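Local coordinates for SidF, inhibitor of growth family, member 3 (Legionella pneumophila subsp. pneumophila, PDB 4FYE), which acts as a phosphoinositide phosphatase, probably removing the 3-phosphate from phosphatidylinositol trisphosphate in membranes, at residues 20-25 with 39-44; 28-33 with 707-712. The protein carries 1 engineered substitution. One frame throughout, in Å; residues are numbered along the deposited sequence.

Interaction 1 of 2, residues 20-25 with 39-44; sequences LEPVPS and QVFKDP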
loop_
_atom_site.group_PDB
_atom_site.type_symbol
_atom_site.label_atom_id
_atom_site.label_comp_id
_atom_site.label_asym_id
_atom_site.label_seq_id
_atom_site.Cartn_x
_atom_site.Cartn_y
_atom_site.Cartn_z
ATOM N N LEU A 20 -16.347 14.543 15.620
ATOM C CA LEU A 20 -16.075 15.445 14.491
ATOM C C LEU A 20 -17.279 16.201 13.975
ATOM O O LEU A 20 -18.439 15.769 14.190
ATOM C CB LEU A 20 -15.438 14.680 13.330
ATOM C CG LEU A 20 -14.181 13.870 13.679
ATOM C CD1 LEU A 20 -13.994 12.803 12.603
ATOM C CD2 LEU A 20 -12.932 14.742 13.781
ATOM N N GLU A 21 -17.003 17.305 13.264
ATOM C CA GLU A 21 -18.063 18.167 12.730
ATOM C C GLU A 21 -18.622 17.587 11.445
ATOM O O GLU A 21 -17.872 17.430 10.490
ATOM C CB GLU A 21 -17.579 19.596 12.447
ATOM C CG GLU A 21 -18.644 20.494 11.797
ATOM C CD GLU A 21 -18.447 22.007 12.032
ATOM O OE1 GLU A 21 -19.006 22.809 11.244
ATOM O OE2 GLU A 21 -17.750 22.420 12.998
ATOM N N PRO A 22 -19.953 17.313 11.413
ATOM C CA PRO A 22 -20.653 16.862 10.195
ATOM C C PRO A 22 -20.472 17.807 8.990
ATOM O O PRO A 22 -20.268 19.000 9.166
ATOM C CB PRO A 22 -22.133 16.811 10.650
ATOM C CG PRO A 22 -22.085 16.557 12.133
ATOM C CD PRO A 22 -20.846 17.290 12.604
ATOM N N VAL A 23 -20.506 17.235 7.788
ATOM C CA VAL A 23 -20.499 17.941 6.512
ATOM C C VAL A 23 -21.754 17.518 5.733
ATOM O O VAL A 23 -22.010 16.310 5.571
ATOM C CB VAL A 23 -19.325 17.519 5.629
ATOM C CG1 VAL A 23 -19.288 18.337 4.354
ATOM C CG2 VAL A 23 -18.007 17.592 6.381
ATOM N N PRO A 24 -22.538 18.505 5.251
ATOM C CA PRO A 24 -23.748 18.358 4.390
ATOM C C PRO A 24 -23.358 17.921 2.978
ATOM O O PRO A 24 -22.248 18.243 2.538
ATOM C CB PRO A 24 -24.290 19.781 4.297
ATOM C CG PRO A 24 -23.640 20.537 5.409
ATOM C CD PRO A 24 -22.325 19.895 5.699
ATOM N N SER A 25 -24.263 17.237 2.267
ATOM C CA SER A 25 -23.946 16.608 0.950
ATOM C C SER A 25 -23.410 17.531 -0.146
ATOM O O SER A 25 -22.485 17.168 -0.872
ATOM C CB SER A 25 -25.143 15.849 0.396
ATOM O OG SER A 25 -25.858 15.270 1.457
ATOM N N GLN A 39 -20.514 8.184 6.567
ATOM C CA GLN A 39 -20.731 9.483 7.099
ATOM C C GLN A 39 -19.520 10.354 6.885
ATOM O O GLN A 39 -18.379 9.890 6.967
ATOM C CB GLN A 39 -21.100 9.334 8.540
ATOM C CG GLN A 39 -22.368 8.494 8.618
ATOM C CD GLN A 39 -23.141 8.874 9.844
ATOM O OE1 GLN A 39 -22.631 8.743 10.965
ATOM N NE2 GLN A 39 -24.337 9.447 9.644
ATOM N N VAL A 40 -19.790 11.606 6.566
ATOM C CA VAL A 40 -18.772 12.542 6.201
ATOM C C VAL A 40 -18.651 13.692 7.190
ATOM O O VAL A 40 -19.651 14.212 7.712
ATOM C CB VAL A 40 -19.022 13.080 4.792
ATOM C CG1 VAL A 40 -17.783 13.806 4.285
ATOM C CG2 VAL A 40 -19.335 11.924 3.867
ATOM N N PHE A 41 -17.415 14.099 7.413
ATOM C CA PHE A 41 -17.092 14.956 8.539
ATOM C C PHE A 41 -15.913 15.886 8.199
ATOM O O PHE A 41 -15.169 15.663 7.219
ATOM C CB PHE A 41 -16.638 14.082 9.699
ATOM C CG PHE A 41 -17.707 13.188 10.285
ATOM C CD1 PHE A 41 -18.698 13.712 11.119
ATOM C CD2 PHE A 41 -17.664 11.790 10.078
ATOM C CE1 PHE A 41 -19.658 12.886 11.697
ATOM C CE2 PHE A 41 -18.627 10.967 10.634
ATOM C CZ PHE A 41 -19.635 11.513 11.459
ATOM N N LYS A 42 -15.680 16.910 9.019
ATOM C CA LYS A 42 -14.575 17.852 8.708
ATOM C C LYS A 42 -13.319 17.294 9.319
ATOM O O LYS A 42 -13.393 16.653 10.367
ATOM C CB LYS A 42 -14.853 19.241 9.258
ATOM C CG LYS A 42 -15.894 20.063 8.488
ATOM C CD LYS A 42 -15.792 21.520 8.969
ATOM C CE LYS A 42 -17.029 22.383 8.725
ATOM N NZ LYS A 42 -16.947 23.683 9.498
ATOM N N ASP A 43 -12.171 17.492 8.671
ATOM C CA ASP A 43 -10.909 17.052 9.276
ATOM C C ASP A 43 -10.660 17.835 10.565
ATOM O O ASP A 43 -10.843 19.056 10.599
ATOM C CB ASP A 43 -9.757 17.205 8.304
ATOM C CG ASP A 43 -8.487 16.540 8.799
ATOM O OD1 ASP A 43 -7.767 17.192 9.604
ATOM O OD2 ASP A 43 -8.231 15.365 8.415
ATOM N N PRO A 44 -10.295 17.139 11.649
ATOM C CA PRO A 44 -10.139 17.841 12.929
ATOM C C PRO A 44 -8.944 18.773 12.932
ATOM O O PRO A 44 -8.749 19.530 13.893
ATOM C CB PRO A 44 -9.868 16.716 13.935
ATOM C CG PRO A 44 -9.324 15.580 13.117
ATOM C CD PRO A 44 -9.931 15.709 11.739
#
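Two backbone hydrogen bonds fasten residues 20-25 to strand 39-42, one on each side of the Pro-22/Phe-41 pair. Lys-42 N gives its hydrogen to Glu-21 O at 2.7 Å, nearly along the C=O axis, and Phe-41 CA adds a CH···O contact to the same oxygen at 3.2 Å. The second bond, Val-23 N to Val-40 O at 3.1 Å, reaches its carbonyl from above the plane. Glu-21 and Lys-42 extend side by side in the same direction, and Lys-42 NZ meets Glu-21 OE1 at 2.8 Å, from above the carboxylate plane, in an exposed salt bridge. Leu-20 crosses Phe-41 at about a right angle, CB to CB 3.9 Å, and its CD2 rests 3.6 Å from Pro-44 CB. Val-23 CG2 lies against the Phe-41 backbone, 3.3 Å from Phe-41 C. Asp-43 turns away from residues 20-25; its OD1 accepts from Met-45 N and Leu-46 N, while OD2 pairs with Tyr-12 OH. Phe-41 also shares backbone bonds with Val-51, so the strand is held along both edges. The arrangement is a single antiparallel, non-hydrogen-bonded bridge pair, appended to the edge strand of a mixed beta sheet.

Interaction 2 of 2, residues 28-33 with 707-712; sequences QHLAYG and HHTANT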
loop_
_atom_site.group_PDB
_atom_site.type_symbol
_atom_site.label_atom_id
_atom_site.label_comp_id
_atom_site.label_asym_id
_atom_site.label_seq_id
_atom_site.Cartn_x
_atom_site.Cartn_y
_atom_site.Cartn_z
ATOM N N GLN A 28 -19.660 17.951 0.107
ATOM C CA GLN A 28 -18.695 16.830 0.077
ATOM C C GLN A 28 -17.850 16.910 -1.184
ATOM O O GLN A 28 -18.295 17.435 -2.204
ATOM C CB GLN A 28 -19.416 15.483 0.191
ATOM C CG GLN A 28 -20.466 15.498 1.293
ATOM C CD GLN A 28 -21.286 14.240 1.410
ATOM O OE1 GLN A 28 -21.192 13.340 0.586
ATOM N NE2 GLN A 28 -22.083 14.159 2.471
ATOM N N HIS A 29 -16.615 16.435 -1.102
ATOM C CA HIS A 29 -15.782 16.336 -2.296
ATOM C C HIS A 29 -16.260 15.390 -3.406
ATOM O O HIS A 29 -15.876 15.525 -4.574
ATOM C CB HIS A 29 -14.354 16.024 -1.858
ATOM C CG HIS A 29 -13.775 17.079 -0.920
ATOM N ND1 HIS A 29 -13.975 18.429 -1.105
ATOM C CD2 HIS A 29 -12.997 16.948 0.219
ATOM C CE1 HIS A 29 -13.371 19.104 -0.120
ATOM N NE2 HIS A 29 -12.776 18.199 0.701
ATOM N N LEU A 30 -17.086 14.409 -3.071
ATOM C CA LEU A 30 -17.536 13.451 -4.071
ATOM C C LEU A 30 -18.617 12.583 -3.429
ATOM O O LEU A 30 -18.770 12.578 -2.202
ATOM C CB LEU A 30 -16.348 12.614 -4.582
ATOM C CG LEU A 30 -15.841 11.474 -3.675
ATOM C CD1 LEU A 30 -16.063 10.075 -4.275
ATOM C CD2 LEU A 30 -14.380 11.704 -3.402
ATOM N N ALA A 31 -19.368 11.863 -4.245
ATOM C CA ALA A 31 -20.469 11.090 -3.708
ATOM C C ALA A 31 -20.038 9.696 -3.311
ATOM O O ALA A 31 -19.465 8.946 -4.097
ATOM C CB ALA A 31 -21.605 11.023 -4.695
ATOM N N TYR A 32 -20.320 9.365 -2.068
ATOM C CA TYR A 32 -20.052 8.018 -1.549
ATOM C C TYR A 32 -21.267 7.081 -1.400
ATOM O O TYR A 32 -21.067 5.859 -1.345
ATOM C CB TYR A 32 -19.441 8.196 -0.200
ATOM C CG TYR A 32 -18.088 8.756 -0.261
ATOM C CD1 TYR A 32 -16.966 7.901 -0.473
ATOM C CD2 TYR A 32 -17.873 10.121 -0.082
ATOM C CE1 TYR A 32 -15.667 8.409 -0.497
ATOM C CE2 TYR A 32 -16.572 10.638 -0.110
ATOM C CZ TYR A 32 -15.493 9.790 -0.311
ATOM O OH TYR A 32 -14.222 10.309 -0.272
ATOM N N GLY A 33 -22.486 7.655 -1.335
ATOM C CA GLY A 33 -23.752 6.950 -1.183
ATOM C C GLY A 33 -23.857 6.279 0.186
ATOM O O GLY A 33 -23.098 6.603 1.103
ATOM N N HIS A 707 -12.071 2.955 -0.173
ATOM C CA HIS A 707 -10.863 3.320 -0.896
ATOM C C HIS A 707 -11.156 3.275 -2.368
ATOM O O HIS A 707 -10.866 4.246 -3.036
ATOM C CB HIS A 707 -9.690 2.442 -0.453
ATOM C CG HIS A 707 -8.579 2.315 -1.459
ATOM N ND1 HIS A 707 -7.454 3.060 -1.391
ATOM C CD2 HIS A 707 -8.447 1.499 -2.585
ATOM C CE1 HIS A 707 -6.652 2.761 -2.439
ATOM N NE2 HIS A 707 -7.260 1.813 -3.176
ATOM N N HIS A 708 -11.785 2.193 -2.876
ATOM C CA HIS A 708 -12.131 2.099 -4.306
ATOM C C HIS A 708 -13.047 3.213 -4.791
ATOM O O HIS A 708 -12.933 3.710 -5.930
ATOM C CB HIS A 708 -12.741 0.712 -4.613
ATOM C CG HIS A 708 -12.696 0.318 -6.091
ATOM N ND1 HIS A 708 -13.619 0.770 -7.021
ATOM C CD2 HIS A 708 -11.846 -0.534 -6.771
ATOM C CE1 HIS A 708 -13.331 0.246 -8.231
ATOM N NE2 HIS A 708 -12.272 -0.582 -8.078
ATOM N N THR A 709 -13.980 3.622 -3.942
ATOM C CA THR A 709 -14.907 4.688 -4.299
ATOM C C THR A 709 -14.161 6.017 -4.469
ATOM O O THR A 709 -14.302 6.686 -5.496
ATOM C CB THR A 709 -16.053 4.777 -3.275
ATOM O OG1 THR A 709 -16.688 3.492 -3.245
ATOM C CG2 THR A 709 -17.093 5.822 -3.698
ATOM N N ALA A 710 -13.385 6.378 -3.471
ATOM C CA ALA A 710 -12.460 7.532 -3.548
ATOM C C ALA A 710 -11.517 7.497 -4.762
ATOM O O ALA A 710 -11.201 8.527 -5.335
ATOM C CB ALA A 710 -11.624 7.619 -2.274
ATOM N N ASN A 711 -11.083 6.325 -5.172
ATOM C CA ASN A 711 -10.250 6.284 -6.343
ATOM C C ASN A 711 -10.983 6.291 -7.625
ATOM O O ASN A 711 -10.434 6.795 -8.575
ATOM C CB ASN A 711 -9.352 5.048 -6.387
ATOM C CG ASN A 711 -8.091 5.212 -5.590
ATOM O OD1 ASN A 711 -7.810 6.281 -5.050
ATOM N ND2 ASN A 711 -7.336 4.140 -5.480
ATOM N N THR A 712 -12.170 5.676 -7.711
ATOM C CA THR A 712 -12.797 5.507 -9.052
ATOM C C THR A 712 -14.173 6.086 -9.135
ATOM O O THR A 712 -14.692 6.209 -10.218
ATOM C CB THR A 712 -12.864 4.028 -9.561
ATOM O OG1 THR A 712 -13.801 3.292 -8.746
ATOM C CG2 THR A 712 -11.419 3.324 -9.495
#
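A loop-on-helix contact joins the chain's two ends in sequence: residues 28-33, in the loop between helix 9-16 and strand 39-42, lie against the C-terminal turn and a half of helix 701-712. The interface is small and apolar, with no hydrogen bond crossing it. Thr-709 gives the largest share, followed by Tyr-32. The side chains of Thr-709 and Tyr-32 cross obliquely, with Thr-709 CG2, anti to its backbone N, 3.8 Å from Tyr-32 CD1. The same methyl lies 3.9 Å from the backbone oxygen Ala-31 O. Thus CG2 faces the loop, while Thr-709 OG1, beside the backbone N, is hydrogen-bonded to Ala-705 O one turn back and to Ser-715 OG. Leu-30 holds CG in the crowded position between its backbone N and carbonyl carbon (chi1 78°), with Leu-30 CD1 4.0 Å from Thr-709 O. This leucine methyl also covers one face of the Tyr-32 ring, offset toward the rim, so leucine and tyrosine meet the helix as a packed pair. At the far end of the ring, Tyr-32 OH comes to 4.2 Å from Ala-710 CB. The hydroxyl of the buried Tyr-32 is hydrogen-bonded to Asp-183 OD2, outside the two segments, while the ring also touches Val-52 of strand 50-55. Ala-31 N is held by Asn-81 OD1 of helix 71-92, tying the loop to a second helix. At the helix terminus, His-708 O is gripped twice by Thr-712, by N at 2.8 Å and by OG1 at 3.0 Å, the hydroxyl arriving from above the carbonyl plane.

Both contacts use the loop that runs from helix 9-16 to strand 39-42, and their centres lie 14 Å apart. Interaction 1 is at the surface and joins segments only 14 residues apart through backbone pairing and a salt bridge, adding a short extended stretch to the sheet edge. Interaction 2 is smaller and partly buried; it brings together segments more than 670 residues apart with methyl and ring contacts, its polar groups being served mainly from outside the pair. Gln-28 connects them physically, since its NE2 packs 3.8 Å from both Val-23 O and Val-40 CG2. The loop thus meets the sheet first and helix 701-712 next.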